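Long-range contacts in RNA-directed RNA polymerase (Infectious pancreatic necrosis virus, PDB 3ZED), which catalyses RNA-templated synthesis of RNA from ribonucleoside triphosphates and probably occurs both free and covalently linked to the viral genome: residues P32-P37 with F120-I125; A75-L80 with E262-A267; R81-D86 with W223-T228; N346-Q351 with D366-I371; P353-F358 with D559-S564. All blocks are in the same frame, centred on the assembly; numbering follows the deposited sequence.

Contact 1. Residues P32-P37 with F120-I125; sequences PKRFRP and FGAPDI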
# COMPACT_ATOMS: atom_id res chain seq x y z
N PRO B 32 -19.48 -21.60 -19.57
CA PRO B 32 -18.61 -20.99 -20.59
C PRO B 32 -17.32 -21.80 -20.75
O PRO B 32 -16.92 -22.50 -19.82
CB PRO B 32 -18.34 -19.59 -20.03
CG PRO B 32 -19.39 -19.39 -18.94
CD PRO B 32 -19.59 -20.74 -18.38
N LYS B 33 -16.69 -21.75 -21.92
CA LYS B 33 -15.45 -22.50 -22.12
C LYS B 33 -14.31 -21.84 -21.34
O LYS B 33 -14.30 -20.61 -21.17
CB LYS B 33 -15.09 -22.58 -23.62
N ARG B 34 -13.36 -22.66 -20.82
CA ARG B 34 -12.16 -22.18 -20.14
C ARG B 34 -11.41 -21.26 -21.07
O ARG B 34 -11.35 -21.51 -22.28
CB ARG B 34 -11.22 -23.33 -19.73
CG ARG B 34 -11.48 -23.99 -18.39
CD ARG B 34 -11.45 -23.05 -17.20
NE ARG B 34 -10.14 -22.46 -16.89
CZ ARG B 34 -9.23 -23.00 -16.08
NH1 ARG B 34 -9.43 -24.21 -15.56
NH2 ARG B 34 -8.10 -22.36 -15.82
N PHE B 35 -10.85 -20.20 -20.51
CA PHE B 35 -10.07 -19.27 -21.29
C PHE B 35 -8.68 -19.84 -21.46
O PHE B 35 -8.07 -20.28 -20.48
CB PHE B 35 -10.04 -17.89 -20.60
CG PHE B 35 -9.07 -16.90 -21.18
CD1 PHE B 35 -9.20 -16.46 -22.51
CD2 PHE B 35 -8.05 -16.37 -20.41
CE1 PHE B 35 -8.31 -15.52 -23.04
CE2 PHE B 35 -7.16 -15.42 -20.94
CZ PHE B 35 -7.30 -15.00 -22.24
N ARG B 36 -8.21 -19.88 -22.72
CA ARG B 36 -6.86 -20.32 -23.05
C ARG B 36 -6.12 -19.10 -23.57
O ARG B 36 -6.40 -18.66 -24.70
CB ARG B 36 -6.86 -21.48 -24.06
CG ARG B 36 -5.45 -22.03 -24.36
CD ARG B 36 -5.46 -23.37 -25.10
NE ARG B 36 -5.90 -24.52 -24.29
CZ ARG B 36 -5.11 -25.27 -23.52
NH1 ARG B 36 -3.83 -24.99 -23.39
NH2 ARG B 36 -5.62 -26.30 -22.86
N PRO B 37 -5.21 -18.50 -22.77
CA PRO B 37 -4.47 -17.32 -23.26
C PRO B 37 -3.74 -17.63 -24.57
O PRO B 37 -3.30 -18.76 -24.78
CB PRO B 37 -3.49 -17.01 -22.13
CG PRO B 37 -4.11 -17.62 -20.91
CD PRO B 37 -4.77 -18.87 -21.40
N PHE B 120 -5.37 -23.63 -11.28
CA PHE B 120 -5.05 -22.25 -10.97
C PHE B 120 -5.80 -21.34 -11.94
O PHE B 120 -5.65 -21.47 -13.16
CB PHE B 120 -3.53 -21.98 -11.01
CG PHE B 120 -3.18 -20.54 -10.69
CD1 PHE B 120 -3.12 -20.09 -9.37
CD2 PHE B 120 -2.95 -19.62 -11.71
CE1 PHE B 120 -2.82 -18.76 -9.08
CE2 PHE B 120 -2.64 -18.29 -11.42
CZ PHE B 120 -2.58 -17.86 -10.11
N GLY B 121 -6.63 -20.45 -11.37
CA GLY B 121 -7.46 -19.51 -12.11
C GLY B 121 -8.72 -20.13 -12.65
O GLY B 121 -9.38 -19.55 -13.52
N ALA B 122 -9.06 -21.34 -12.17
CA ALA B 122 -10.26 -22.05 -12.61
C ALA B 122 -11.52 -21.34 -12.07
O ALA B 122 -11.56 -21.01 -10.89
CB ALA B 122 -10.21 -23.50 -12.16
N PRO B 123 -12.52 -21.05 -12.92
CA PRO B 123 -13.74 -20.41 -12.42
C PRO B 123 -14.54 -21.38 -11.56
O PRO B 123 -14.45 -22.60 -11.76
CB PRO B 123 -14.51 -20.05 -13.71
CG PRO B 123 -14.04 -21.04 -14.70
CD PRO B 123 -12.62 -21.34 -14.37
N ASP B 124 -15.35 -20.86 -10.62
CA ASP B 124 -16.17 -21.74 -9.78
C ASP B 124 -17.45 -22.16 -10.53
O ASP B 124 -18.54 -21.62 -10.32
CB ASP B 124 -16.50 -21.09 -8.42
CG ASP B 124 -17.00 -22.07 -7.39
OD1 ASP B 124 -17.37 -23.21 -7.78
OD2 ASP B 124 -17.08 -21.70 -6.22
N ILE B 125 -17.29 -23.17 -11.39
CA ILE B 125 -18.30 -23.80 -12.25
C ILE B 125 -19.31 -24.59 -11.39
O ILE B 125 -20.49 -24.69 -11.78
CB ILE B 125 -17.54 -24.71 -13.28
CG1 ILE B 125 -16.82 -23.84 -14.34
CG2 ILE B 125 -18.41 -25.76 -13.95
CD1 ILE B 125 -17.57 -22.55 -14.82
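R34 reaches from one extended loop to another and lies against P123 and A122, its side chain and the proline ring crossing at a slant. From CB the chain first turns CG beside the backbone N (chi1 -87°), then bends again at chi2 and chi3. CD is the first atom to touch, 3.5 Å from P123 CD, and R34 NE follows at 3.7 Å from that same P123 CD. Beyond it the guanidinium flattens over the backbone of A122, with A122 CA 3.6 Å above its plane and nearer the rim; P123 CD lies over this face as well. At the tip R34 NH1 meets the A122 methyl, CB, at 3.6 Å, and it is hydrogen-bonded to G118 O just upstream. R34 NH2 comes obliquely toward F120 O, 3.7 Å away. At the other end of the pairing P32 CD and I125 CD1 barely touch at 4.5 Å, and both residues, like P123, pack on I154 of helix 143-156. Here the chain turns into helix 125-137: D124 centres an inverse gamma turn and caps the helix through OD1 to L127 N. This is a surface contact in the region of the palm family. Its chemistry implies that aliphatic packing under a flat cation joins the two loops, while the polar partners of the guanidinium lie just outside the two segments, G118 O for NH1 among them.

Contact 2. Residues A75-L80 with E262-A267; sequences AALPRL and EALVLA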
# COMPACT_ATOMS: atom_id res chain seq x y z
N ALA B 75 31.35 -14.00 11.23
CA ALA B 75 32.32 -12.99 10.79
C ALA B 75 31.60 -11.74 10.27
O ALA B 75 32.01 -10.63 10.62
CB ALA B 75 33.23 -13.55 9.71
N ALA B 76 30.54 -11.92 9.46
CA ALA B 76 29.79 -10.80 8.87
C ALA B 76 28.91 -10.09 9.89
O ALA B 76 28.79 -8.86 9.83
CB ALA B 76 28.94 -11.29 7.71
N LEU B 77 28.29 -10.84 10.82
CA LEU B 77 27.45 -10.28 11.88
C LEU B 77 27.96 -10.78 13.24
O LEU B 77 27.38 -11.71 13.81
CB LEU B 77 25.96 -10.64 11.67
CG LEU B 77 25.31 -10.15 10.38
CD1 LEU B 77 23.97 -10.80 10.17
CD2 LEU B 77 25.16 -8.63 10.37
N PRO B 78 29.09 -10.20 13.77
CA PRO B 78 29.65 -10.69 15.04
C PRO B 78 28.73 -10.50 16.25
O PRO B 78 28.73 -11.36 17.13
CB PRO B 78 30.93 -9.86 15.20
CG PRO B 78 31.26 -9.39 13.84
CD PRO B 78 29.93 -9.12 13.21
N ARG B 79 27.95 -9.40 16.27
CA ARG B 79 27.00 -9.09 17.34
C ARG B 79 25.89 -10.16 17.47
O ARG B 79 25.29 -10.28 18.54
CB ARG B 79 26.34 -7.74 17.05
CG ARG B 79 27.22 -6.53 17.32
CD ARG B 79 26.47 -5.21 17.08
NE ARG B 79 25.29 -5.01 17.93
CZ ARG B 79 25.30 -4.41 19.12
NH1 ARG B 79 26.43 -3.94 19.62
NH2 ARG B 79 24.18 -4.28 19.82
N LEU B 80 25.61 -10.91 16.38
CA LEU B 80 24.56 -11.92 16.34
C LEU B 80 25.11 -13.35 16.28
O LEU B 80 24.47 -14.24 15.70
CB LEU B 80 23.63 -11.66 15.13
CG LEU B 80 22.98 -10.28 14.99
CD1 LEU B 80 22.23 -10.18 13.69
CD2 LEU B 80 22.02 -9.97 16.14
N GLU B 262 21.57 -12.16 4.90
CA GLU B 262 22.00 -11.46 3.70
C GLU B 262 21.47 -10.02 3.70
O GLU B 262 22.26 -9.08 3.53
CB GLU B 262 21.50 -12.22 2.46
CG GLU B 262 22.36 -13.42 2.05
CD GLU B 262 22.12 -14.78 2.69
OE1 GLU B 262 21.05 -14.99 3.30
OE2 GLU B 262 23.00 -15.66 2.54
N ALA B 263 20.17 -9.85 3.98
CA ALA B 263 19.48 -8.56 4.04
C ALA B 263 20.11 -7.65 5.09
O ALA B 263 20.42 -6.51 4.78
CB ALA B 263 18.01 -8.76 4.34
N LEU B 264 20.34 -8.16 6.31
CA LEU B 264 20.96 -7.43 7.42
C LEU B 264 22.36 -6.99 7.03
O LEU B 264 22.66 -5.81 7.18
CB LEU B 264 21.01 -8.28 8.71
CG LEU B 264 19.67 -8.63 9.35
CD1 LEU B 264 19.85 -9.66 10.46
CD2 LEU B 264 18.95 -7.40 9.87
N VAL B 265 23.18 -7.90 6.46
CA VAL B 265 24.54 -7.60 6.02
C VAL B 265 24.50 -6.47 4.97
O VAL B 265 25.22 -5.48 5.14
CB VAL B 265 25.29 -8.88 5.50
CG1 VAL B 265 26.60 -8.51 4.79
CG2 VAL B 265 25.56 -9.87 6.62
N LEU B 266 23.64 -6.59 3.94
CA LEU B 266 23.55 -5.61 2.87
C LEU B 266 22.98 -4.27 3.34
O LEU B 266 23.56 -3.23 2.99
CB LEU B 266 22.72 -6.15 1.69
CG LEU B 266 23.35 -7.28 0.86
CD1 LEU B 266 22.44 -7.66 -0.28
CD2 LEU B 266 24.76 -6.89 0.31
N ALA B 267 21.88 -4.28 4.14
CA ALA B 267 21.26 -3.06 4.68
C ALA B 267 22.23 -2.35 5.63
O ALA B 267 22.38 -1.14 5.52
CB ALA B 267 19.95 -3.36 5.39
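L264 and V265, which receive L77, L80 and A76, sit on a helical turn whose shortest backbone bond runs from A267 N to A263 O, 2.7 Å. The facing chain is held in its own turn by L80 N to L77 O at 3.2 Å, and the CB atoms of L77 and L80 both point toward the helix. Between these polar frames everything is hydrocarbon. V265 CG2 makes most of the contacts: placed anti to the carbonyl carbon and beside the backbone N, it meets A76 CB at 3.8 Å and L77 CG at 3.8 Å, touching L77 at its branch point so that both methyls also lie near it. The arrangement packs the end of helix 73-76, where L77 is the first residue to leave helical geometry, against helix 260-278 within the palm family region. L77 CD1 then reaches L264 CB at 4.2 Å, the two leucines crossing at about a right angle. L80 meets L264 in a similar crossing, methyl to methyl, with CD1 to CD1 at 4.0 Å. Around this cluster I225 touches L80 and L264, L330 of helix 326-340 packs on L264, and V95 on V265. The side chain of V265 is about 7 Å from that of Y251, part of a predicted GTP site.

Contact 3. Residues R81-D86 with W223-T228; sequences RQMVED and WLINYT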
# COMPACT_ATOMS: atom_id res chain seq x y z
N ARG B 81 26.28 -13.60 16.92
CA ARG B 81 26.90 -14.93 16.97
C ARG B 81 26.02 -15.93 17.73
O ARG B 81 25.98 -17.12 17.39
CB ARG B 81 28.29 -14.85 17.62
N GLN B 82 25.29 -15.44 18.74
CA GLN B 82 24.38 -16.21 19.57
C GLN B 82 23.13 -16.63 18.76
O GLN B 82 22.58 -17.69 19.03
CB GLN B 82 23.99 -15.37 20.80
CG GLN B 82 23.04 -16.03 21.78
CD GLN B 82 23.72 -16.81 22.87
OE1 GLN B 82 23.96 -16.29 23.97
NE2 GLN B 82 23.78 -18.11 22.66
N MET B 83 22.72 -15.81 17.78
CA MET B 83 21.56 -16.10 16.92
C MET B 83 21.87 -17.22 15.93
O MET B 83 20.95 -17.92 15.48
CB MET B 83 21.13 -14.83 16.16
CG MET B 83 19.87 -14.23 16.68
SD MET B 83 19.31 -12.83 15.69
CE MET B 83 18.23 -13.64 14.56
N VAL B 84 23.16 -17.39 15.58
CA VAL B 84 23.64 -18.41 14.65
C VAL B 84 23.62 -19.78 15.36
O VAL B 84 22.98 -20.71 14.86
CB VAL B 84 25.04 -18.06 14.07
CG1 VAL B 84 25.59 -19.18 13.20
CG2 VAL B 84 24.99 -16.75 13.28
N GLU B 85 24.28 -19.88 16.54
CA GLU B 85 24.40 -21.11 17.34
C GLU B 85 23.04 -21.59 17.91
O GLU B 85 22.92 -22.78 18.22
CB GLU B 85 25.44 -20.95 18.47
CG GLU B 85 25.15 -19.88 19.52
CD GLU B 85 26.24 -19.74 20.57
OE1 GLU B 85 26.29 -20.59 21.49
OE2 GLU B 85 27.05 -18.79 20.46
N ASP B 86 22.03 -20.70 18.02
CA ASP B 86 20.71 -21.06 18.52
C ASP B 86 19.75 -21.44 17.37
O ASP B 86 18.61 -21.83 17.62
CB ASP B 86 20.12 -19.93 19.39
CG ASP B 86 20.76 -19.75 20.76
OD1 ASP B 86 21.93 -20.19 20.94
OD2 ASP B 86 20.13 -19.13 21.64
N TRP B 223 21.60 -3.93 14.49
CA TRP B 223 21.76 -3.46 15.86
C TRP B 223 20.40 -3.29 16.58
O TRP B 223 20.37 -3.03 17.78
CB TRP B 223 22.56 -2.15 15.87
CG TRP B 223 24.02 -2.31 15.62
CD1 TRP B 223 24.61 -2.93 14.55
CD2 TRP B 223 25.09 -1.79 16.41
NE1 TRP B 223 25.98 -2.84 14.65
CE2 TRP B 223 26.30 -2.11 15.76
CE3 TRP B 223 25.15 -1.04 17.60
CZ2 TRP B 223 27.56 -1.76 16.29
CZ3 TRP B 223 26.39 -0.68 18.12
CH2 TRP B 223 27.58 -1.04 17.47
N LEU B 224 19.28 -3.43 15.85
CA LEU B 224 17.93 -3.34 16.41
C LEU B 224 17.48 -4.73 16.95
O LEU B 224 16.39 -4.85 17.53
CB LEU B 224 16.96 -2.78 15.35
CG LEU B 224 16.71 -1.26 15.37
CD1 LEU B 224 18.00 -0.46 15.08
CD2 LEU B 224 15.61 -0.88 14.40
N ILE B 225 18.35 -5.76 16.78
CA ILE B 225 18.11 -7.10 17.28
C ILE B 225 18.81 -7.22 18.61
O ILE B 225 20.03 -7.06 18.72
CB ILE B 225 18.54 -8.25 16.31
CG1 ILE B 225 17.81 -8.19 14.97
CG2 ILE B 225 18.32 -9.63 17.00
CD1 ILE B 225 18.60 -8.80 13.86
N ASN B 226 18.03 -7.52 19.63
CA ASN B 226 18.53 -7.72 20.97
C ASN B 226 18.32 -9.20 21.29
O ASN B 226 17.22 -9.57 21.71
CB ASN B 226 17.81 -6.76 21.94
CG ASN B 226 18.10 -6.93 23.42
OD1 ASN B 226 19.05 -7.62 23.85
ND2 ASN B 226 17.27 -6.29 24.23
N TYR B 227 19.34 -10.05 21.02
CA TYR B 227 19.25 -11.49 21.28
C TYR B 227 20.37 -11.99 22.20
O TYR B 227 21.54 -11.68 21.99
CB TYR B 227 19.26 -12.31 19.96
CG TYR B 227 18.88 -13.77 20.15
CD1 TYR B 227 17.55 -14.16 20.22
CD2 TYR B 227 19.86 -14.76 20.30
CE1 TYR B 227 17.19 -15.50 20.42
CE2 TYR B 227 19.51 -16.09 20.50
CZ TYR B 227 18.18 -16.46 20.56
OH TYR B 227 17.82 -17.77 20.75
N THR B 228 19.98 -12.78 23.22
CA THR B 228 20.88 -13.45 24.19
C THR B 228 20.37 -14.87 24.50
O THR B 228 21.16 -15.76 24.80
CB THR B 228 21.03 -12.67 25.52
OG1 THR B 228 19.75 -12.49 26.12
CG2 THR B 228 21.74 -11.33 25.35
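The ring of Y227 is met by M83 over one face and by Q82 and D86 at its edge. M83 CG stands over the face, 4.0 Å from the ring centroid and 30° off the normal, a CH-pi contact; it is nearest to Y227 CG, the end where the ring joins its backbone. M83 SD lies farther along, oblique to the ring and 5.3 Å from its centroid, a Met-aromatic contact, and touches I225 CG2 at 3.6 Å. At the edge, Q82 CG approaches Y227 CD2 at 3.7 Å. The D86 carboxylate stands nearly upright to the ring, planes 80° apart, and takes the phenol: Y227 OH donates to the anti lone pair of D86 OD2 at 2.8 Å. A chi1 of -168° sets Y227 CG anti to the backbone N. The other carboxylate oxygen, OD1, has only a weak bond from Q82 NE2 within this pair of segments. Q82 OE1 lies 3.0 Å from T228 O although both are acceptors, so the modelled turn of that amide is doubtful. T228 N is hydrogen-bonded to D234 OD1. The whole is a Met-aromatic contact with a tyrosine-aspartate bond beside it, joining one side of helix 81-85 and D86, just after it, to strand 225-226 and the residues that follow it.

Contact 4. Residues N346-Q351 with D366-I371; sequences NITNTQ and DRIMTI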
# COMPACT_ATOMS: atom_id res chain seq x y z
N ASN B 346 -8.30 8.21 11.80
CA ASN B 346 -9.16 8.37 10.64
C ASN B 346 -10.44 9.09 11.05
O ASN B 346 -10.64 9.37 12.22
CB ASN B 346 -9.46 7.02 9.95
CG ASN B 346 -10.13 6.01 10.83
OD1 ASN B 346 -11.27 6.18 11.25
ND2 ASN B 346 -9.42 4.96 11.17
N ILE B 347 -11.30 9.39 10.07
CA ILE B 347 -12.54 10.14 10.24
C ILE B 347 -13.52 9.50 11.27
O ILE B 347 -14.33 10.21 11.83
CB ILE B 347 -13.22 10.36 8.85
CG1 ILE B 347 -14.21 11.55 8.84
CG2 ILE B 347 -13.79 9.07 8.25
CD1 ILE B 347 -14.51 12.14 7.45
N THR B 348 -13.41 8.19 11.54
CA THR B 348 -14.34 7.54 12.47
C THR B 348 -13.89 7.72 13.94
O THR B 348 -14.71 7.54 14.83
CB THR B 348 -14.55 6.05 12.12
OG1 THR B 348 -13.39 5.28 12.44
CG2 THR B 348 -14.96 5.83 10.67
N ASN B 349 -12.61 8.09 14.19
CA ASN B 349 -12.10 8.26 15.56
C ASN B 349 -11.39 9.60 15.77
O ASN B 349 -10.92 9.87 16.87
CB ASN B 349 -11.15 7.10 15.94
CG ASN B 349 -9.91 6.96 15.08
OD1 ASN B 349 -9.26 7.92 14.66
ND2 ASN B 349 -9.48 5.73 14.88
N THR B 350 -11.25 10.42 14.72
CA THR B 350 -10.53 11.71 14.77
C THR B 350 -11.17 12.67 13.79
O THR B 350 -11.72 12.24 12.79
CB THR B 350 -9.02 11.47 14.43
OG1 THR B 350 -8.48 10.45 15.28
CG2 THR B 350 -8.16 12.74 14.50
N GLN B 351 -11.07 13.98 14.06
CA GLN B 351 -11.60 15.00 13.15
C GLN B 351 -10.57 15.24 12.04
O GLN B 351 -9.80 16.20 12.08
CB GLN B 351 -11.96 16.28 13.92
CG GLN B 351 -13.22 16.06 14.75
CD GLN B 351 -13.62 17.25 15.57
OE1 GLN B 351 -13.92 18.32 15.05
NE2 GLN B 351 -13.70 17.04 16.87
N ASP B 366 -21.47 2.35 9.91
CA ASP B 366 -22.49 3.19 10.52
C ASP B 366 -21.92 4.53 10.98
O ASP B 366 -22.61 5.55 10.82
CB ASP B 366 -23.21 2.49 11.67
CG ASP B 366 -24.48 3.24 12.07
OD1 ASP B 366 -25.35 3.45 11.18
OD2 ASP B 366 -24.59 3.66 13.24
N ARG B 367 -20.66 4.56 11.49
CA ARG B 367 -19.97 5.82 11.88
C ARG B 367 -19.82 6.75 10.67
O ARG B 367 -20.10 7.94 10.77
CB ARG B 367 -18.60 5.54 12.52
CG ARG B 367 -18.70 4.92 13.90
CD ARG B 367 -17.36 4.95 14.61
NE ARG B 367 -17.49 4.60 16.02
CZ ARG B 367 -16.65 5.00 16.98
NH1 ARG B 367 -15.62 5.78 16.68
NH2 ARG B 367 -16.85 4.64 18.24
N ILE B 368 -19.44 6.18 9.50
CA ILE B 368 -19.31 6.89 8.23
C ILE B 368 -20.68 7.45 7.81
O ILE B 368 -20.78 8.63 7.48
CB ILE B 368 -18.70 5.97 7.13
CG1 ILE B 368 -17.22 5.65 7.40
CG2 ILE B 368 -18.94 6.51 5.69
CD1 ILE B 368 -16.25 6.76 7.24
N MET B 369 -21.74 6.60 7.86
CA MET B 369 -23.11 7.02 7.48
C MET B 369 -23.64 8.13 8.40
O MET B 369 -24.31 9.04 7.91
CB MET B 369 -24.06 5.83 7.44
CG MET B 369 -23.75 4.87 6.29
SD MET B 369 -23.80 5.60 4.61
CE MET B 369 -25.52 6.11 4.50
N THR B 370 -23.27 8.11 9.71
CA THR B 370 -23.63 9.18 10.66
C THR B 370 -22.94 10.49 10.22
O THR B 370 -23.60 11.52 10.15
CB THR B 370 -23.26 8.76 12.10
OG1 THR B 370 -24.03 7.61 12.45
CG2 THR B 370 -23.53 9.86 13.13
N ILE B 371 -21.64 10.42 9.88
CA ILE B 371 -20.87 11.59 9.43
C ILE B 371 -21.50 12.14 8.13
O ILE B 371 -21.72 13.34 8.05
CB ILE B 371 -19.35 11.26 9.28
CG1 ILE B 371 -18.69 11.08 10.68
CG2 ILE B 371 -18.61 12.36 8.50
CD1 ILE B 371 -17.50 10.12 10.70
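T348 and R367 are brought together by two torsions. In T348, chi1 of 72° puts OG1 in the crowded position between the backbone N and the carbonyl carbon, leaving CG2 directed at I368; in R367, chi2 is extended at -167° and places CD 3.9 Å from T348 CB. The extended arginine chain continues to a guanidinium whose NH1 donates to T348 O at 2.7 Å, bent to 137° at the hydrogen. The oxygen is close to the guanidinium plane, at its edge, while the donor is tilted from the carbonyl plane. Beside this bond the contact is apolar: I368 CD1 sits 3.5 Å from I347 CG2, the side chains crossing at about a right angle, and also 3.8 Å from T348 CG2. I371 CD1 lies 3.4 Å from I347 O, an oxygen that accepts from R695 NH1. The loop keeps its shape through two shared acceptors. N346 OD1 takes T348 N and, at 2.6 Å, T348 OG1, both in its carbonyl plane; N349 OD1 takes N346 N and T350 OG1. M384 of strand 382-386 packs on both I347 and I368, continuing the apolar layer. What results is an Asx turn, N346 to T348, seated on one side of helix 364-377, with an arginine of that helix bonded to the turn's backbone.

Contact 5. Residues P353-F358 with D559-S564; sequences PSLYGF and DLLGWS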
# COMPACT_ATOMS: atom_id res chain seq x y z
N PRO B 353 -10.01 14.19 7.43
CA PRO B 353 -10.59 13.52 6.25
C PRO B 353 -9.97 12.13 5.98
O PRO B 353 -10.47 11.39 5.14
CB PRO B 353 -10.24 14.47 5.08
CG PRO B 353 -9.05 15.21 5.53
CD PRO B 353 -9.16 15.34 7.04
N SER B 354 -8.87 11.78 6.66
CA SER B 354 -8.16 10.51 6.45
C SER B 354 -9.01 9.28 6.73
O SER B 354 -9.85 9.30 7.63
CB SER B 354 -6.91 10.44 7.32
OG SER B 354 -6.14 9.29 7.02
N LEU B 355 -8.78 8.20 5.94
CA LEU B 355 -9.43 6.91 6.13
C LEU B 355 -8.39 5.84 6.56
O LEU B 355 -8.73 4.66 6.59
CB LEU B 355 -10.15 6.46 4.83
CG LEU B 355 -11.50 7.11 4.51
CD1 LEU B 355 -11.86 6.93 3.05
CD2 LEU B 355 -12.61 6.59 5.41
N TYR B 356 -7.14 6.25 6.89
CA TYR B 356 -6.09 5.31 7.28
C TYR B 356 -6.52 4.41 8.46
O TYR B 356 -6.95 4.90 9.51
CB TYR B 356 -4.76 6.02 7.61
CG TYR B 356 -3.66 5.04 7.98
CD1 TYR B 356 -3.09 4.21 7.01
CD2 TYR B 356 -3.26 4.87 9.30
CE1 TYR B 356 -2.11 3.28 7.35
CE2 TYR B 356 -2.27 3.94 9.64
CZ TYR B 356 -1.69 3.16 8.66
OH TYR B 356 -0.72 2.24 8.98
N GLY B 357 -6.38 3.10 8.27
CA GLY B 357 -6.73 2.09 9.26
C GLY B 357 -8.23 1.87 9.41
O GLY B 357 -8.65 1.19 10.35
N PHE B 358 -9.06 2.41 8.47
CA PHE B 358 -10.51 2.25 8.55
C PHE B 358 -10.94 0.81 8.32
O PHE B 358 -10.42 0.14 7.43
CB PHE B 358 -11.24 3.15 7.54
CG PHE B 358 -12.72 2.86 7.34
CD1 PHE B 358 -13.66 3.29 8.26
CD2 PHE B 358 -13.17 2.17 6.22
CE1 PHE B 358 -15.02 3.03 8.07
CE2 PHE B 358 -14.53 1.92 6.02
CZ PHE B 358 -15.45 2.38 6.93
N ASP B 559 -19.03 2.63 -2.51
CA ASP B 559 -17.80 1.98 -2.94
C ASP B 559 -16.65 2.53 -2.08
O ASP B 559 -15.58 2.86 -2.57
CB ASP B 559 -17.55 2.11 -4.46
CG ASP B 559 -16.39 1.25 -4.98
OD1 ASP B 559 -16.11 0.20 -4.36
OD2 ASP B 559 -15.73 1.67 -5.95
N LEU B 560 -16.93 2.69 -0.77
CA LEU B 560 -15.97 3.21 0.20
C LEU B 560 -14.96 2.12 0.46
O LEU B 560 -15.26 1.17 1.18
CB LEU B 560 -16.70 3.64 1.49
CG LEU B 560 -15.82 4.29 2.58
CD1 LEU B 560 -15.46 5.73 2.21
CD2 LEU B 560 -16.52 4.26 3.90
N LEU B 561 -13.80 2.21 -0.21
CA LEU B 561 -12.74 1.19 -0.13
C LEU B 561 -13.31 -0.21 -0.48
O LEU B 561 -12.92 -1.21 0.11
CB LEU B 561 -12.01 1.20 1.24
CG LEU B 561 -11.52 2.57 1.76
CD1 LEU B 561 -10.78 2.43 3.07
CD2 LEU B 561 -10.64 3.27 0.74
N GLY B 562 -14.24 -0.24 -1.45
CA GLY B 562 -14.89 -1.45 -1.93
C GLY B 562 -16.16 -1.87 -1.21
O GLY B 562 -16.68 -2.95 -1.49
N TRP B 563 -16.67 -1.05 -0.30
CA TRP B 563 -17.87 -1.40 0.46
C TRP B 563 -19.07 -0.48 0.19
O TRP B 563 -18.92 0.73 0.05
CB TRP B 563 -17.58 -1.36 1.98
CG TRP B 563 -16.43 -2.21 2.40
CD1 TRP B 563 -15.13 -1.80 2.60
CD2 TRP B 563 -16.43 -3.63 2.58
NE1 TRP B 563 -14.34 -2.87 2.92
CE2 TRP B 563 -15.10 -4.01 2.90
CE3 TRP B 563 -17.44 -4.62 2.53
CZ2 TRP B 563 -14.76 -5.35 3.18
CZ3 TRP B 563 -17.09 -5.93 2.82
CH2 TRP B 563 -15.77 -6.29 3.12
N SER B 564 -20.26 -1.09 0.16
CA SER B 564 -21.57 -0.43 0.09
C SER B 564 -22.20 -0.51 1.47
O SER B 564 -21.76 -1.32 2.30
CB SER B 564 -22.48 -1.09 -0.94
OG SER B 564 -21.96 -0.99 -2.25
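The tip of the beta hairpin 556-560/563-568, a type I' turn from L560 to W563, presses L560 and L561 against L355 and F358, the end residues of a type II turn in the facing loop. Both turns are closed by backbone bonds: F358 N to L355 O at 3.0 Å on one side, and on the other the mutual pair L560 N to W563 O and W563 N to L560 O. L560 is the central wedge. Its CG is anti to the backbone N (chi1 -176°), and its two methyls divide the work: CD1 meets L355 CD1 at 3.9 Å, while CD2 meets the far end of the F358 ring, CZ, at 3.7 Å. F358 and L560 cross at about a right angle. L561 fits alongside, with CD1 4.0 Å from F358 CD2 and 4.4 Å from L355 CB. L560 CD2 and L561 CD1 both approach the ring obliquely. S354 OG accepts from Y356 N at 3.2 Å, an ST turn that leads into the loop's own bend. On the flank, I368 of helix 364-377 packs on L355, F358 and L560. Y391 OH bonds to both L561 N and D559 O, and L561 touches Y386 and N389, so the leucine pair borders the strands 382-386 and 389-394; the Ala-Asp-Asn of birnavirus motif C lies at the turn between these strands, its Asn being N389. The arrangement is an apolar contact between a type I' hairpin turn, with a G1 bulge at D559 and L560, and a type II turn, joining the palm region to the thumb region.

Contacts 2 and 3 are one continuous region: they touch through I225, which packs on L80 and L264, and through R79 against W223, so a buried hydrocarbon core in contact 2 passes into a surface contact with a phenol-carboxylate bond in contact 3. Contacts 4 and 5 are both partly buried. Their first segments lie in one loop, where I347 N probably bonds to S354 O, and I368 of contact 4 also packs on F358, L355 and L560 of contact 5. The more central contact 5 is wholly apolar across its segments, while contact 4 adds an arginine-to-carbonyl bond. Contact 1, a surface pairing, stands at least about 18 Å from the nearest atoms of any other.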